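Side-chain contact in ATP grasp ligase (Microcystis aeruginosa MRC, PDB 5IG9), which probably acts as an ATP-grasp ligase, joining a carboxylate to a nucleophile at the cost of ATP: residues A[83-87]-A[88-92]. Numbering follows the deposited sequence.
Sequences DGMDS and QFREA
Asp86 meets Gln88 and Phe89 at the start of helix 87-107, a worked example of how one side chain can close the end of a helix. From CB the chain runs to CG, held anti to the backbone N (chi1 175°) and 3.7 Å from Gln88 N, which brings the carboxylate beside that N-H and over the Phe89 ring. OD1 accepts a weak hydrogen bond from Gln88 N at 3.3 Å, fairly straight at 159°, while OD2 sits 3.9 Å above the plane of the Phe89 ring, over its centre. The backbone of Asp86 adds to the grip, for its O receives Arg90 N at 2.8 Å, and one residue on Ser87 O takes Glu91 N. On another side of the turn, Met85 lays SD against Arg90, 3.7 Å from CA, the two side chains crossing at about a right angle. Arg90 then extends to the preceding loop, where NH2 bonds to Leu79 O. A second subunit packs here too, its Phe201 on Met85 and its Ile173 on Phe89. The negative carboxylate at the helix's amino end probably interacts favourably with the helix dipole. Such a side-chain bond to the backbone N two residues on is characteristic of an aspartate N-cap.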
loop_
_atom_site.group_PDB
_atom_site.type_symbol
_atom_site.label_atom_id
_atom_site.label_comp_id
_atom_site.label_asym_id
_atom_site.label_seq_id
_atom_site.Cartn_x
_atom_site.Cartn_y
_atom_site.Cartn_z
ATOM N N ASP A 83 -14.334 16.981 -12.118
ATOM C CA ASP A 83 -13.851 17.945 -11.137
ATOM C C ASP A 83 -15.002 18.574 -10.362
ATOM O O ASP A 83 -14.846 18.924 -9.186
ATOM C CB ASP A 83 -13.020 19.024 -11.830
ATOM C CG ASP A 83 -13.540 19.365 -13.218
ATOM O OD1 ASP A 83 -14.100 18.468 -13.889
ATOM O OD2 ASP A 83 -13.377 20.529 -13.642
ATOM N N GLY A 84 -16.167 18.716 -10.996
ATOM C CA GLY A 84 -17.287 19.377 -10.362
ATOM C C GLY A 84 -18.034 18.489 -9.388
ATOM O O GLY A 84 -19.154 18.804 -8.967
ATOM N N MET A 85 -17.419 17.364 -9.033
ATOM C CA MET A 85 -17.990 16.452 -8.058
ATOM C C MET A 85 -17.663 16.927 -6.647
ATOM O O MET A 85 -16.645 17.583 -6.415
ATOM C CB MET A 85 -17.455 15.036 -8.278
ATOM C CG MET A 85 -18.096 13.977 -7.387
ATOM S SD MET A 85 -17.362 12.346 -7.590
ATOM C CE MET A 85 -17.607 12.087 -9.342
ATOM N N ASP A 86 -18.552 16.608 -5.709
ATOM C CA ASP A 86 -18.318 16.942 -4.309
ATOM C C ASP A 86 -17.014 16.318 -3.832
ATOM O O ASP A 86 -16.737 15.145 -4.100
ATOM C CB ASP A 86 -19.491 16.461 -3.453
ATOM C CG ASP A 86 -19.263 16.680 -1.970
ATOM O OD1 ASP A 86 -18.424 17.529 -1.609
ATOM O OD2 ASP A 86 -19.934 16.002 -1.163
ATOM N N SER A 87 -16.205 17.111 -3.124
ATOM C CA SER A 87 -14.873 16.656 -2.742
ATOM C C SER A 87 -14.927 15.497 -1.756
ATOM O O SER A 87 -14.032 14.645 -1.761
ATOM C CB SER A 87 -14.069 17.812 -2.149
ATOM O OG SER A 87 -14.368 17.981 -0.775
ATOM N N GLN A 88 -15.951 15.445 -0.903
ATOM C CA GLN A 88 -16.067 14.319 0.019
ATOM C C GLN A 88 -16.432 13.038 -0.720
ATOM O O GLN A 88 -15.866 11.974 -0.445
ATOM C CB GLN A 88 -17.094 14.625 1.106
ATOM C CG GLN A 88 -16.608 15.613 2.150
ATOM C CD GLN A 88 -17.014 15.215 3.556
ATOM O OE1 GLN A 88 -16.410 14.328 4.161
ATOM N NE2 GLN A 88 -18.044 15.868 4.082
ATOM N N PHE A 89 -17.369 13.121 -1.667
ATOM C CA PHE A 89 -17.729 11.943 -2.448
ATOM C C PHE A 89 -16.615 11.545 -3.407
ATOM O O PHE A 89 -16.436 10.354 -3.686
ATOM C CB PHE A 89 -19.023 12.193 -3.226
ATOM C CG PHE A 89 -20.254 12.275 -2.363
ATOM C CD1 PHE A 89 -20.225 11.890 -1.031
ATOM C CD2 PHE A 89 -21.449 12.730 -2.895
ATOM C CE1 PHE A 89 -21.368 11.966 -0.247
ATOM C CE2 PHE A 89 -22.591 12.806 -2.118
ATOM C CZ PHE A 89 -22.549 12.425 -0.793
ATOM N N ARG A 90 -15.861 12.520 -3.918
ATOM C CA ARG A 90 -14.802 12.217 -4.874
ATOM C C ARG A 90 -13.658 11.458 -4.214
ATOM O O ARG A 90 -13.142 10.489 -4.779
ATOM C CB ARG A 90 -14.284 13.505 -5.514
ATOM C CG ARG A 90 -13.578 13.289 -6.841
ATOM C CD ARG A 90 -12.646 14.445 -7.171
ATOM N NE ARG A 90 -12.276 14.459 -8.584
ATOM C CZ ARG A 90 -11.351 13.673 -9.126
ATOM N NH1 ARG A 90 -10.696 12.797 -8.377
ATOM N NH2 ARG A 90 -11.084 13.758 -10.422
ATOM N N GLU A 91 -13.239 11.889 -3.023
ATOM C CA GLU A 91 -12.160 11.190 -2.332
ATOM C C GLU A 91 -12.588 9.785 -1.928
ATOM O O GLU A 91 -11.794 8.840 -2.002
ATOM C CB GLU A 91 -11.708 11.991 -1.110
ATOM C CG GLU A 91 -11.081 13.341 -1.437
ATOM C CD GLU A 91 -9.956 13.238 -2.452
ATOM O OE1 GLU A 91 -10.217 13.437 -3.658
ATOM O OE2 GLU A 91 -8.809 12.951 -2.046
ATOM N N ALA A 92 -13.847 9.627 -1.512
ATOM C CA ALA A 92 -14.349 8.309 -1.133
ATOM C C ALA A 92 -14.495 7.402 -2.349
ATOM O O ALA A 92 -14.255 6.193 -2.262
ATOM C CB ALA A 92 -15.683 8.449 -0.404
#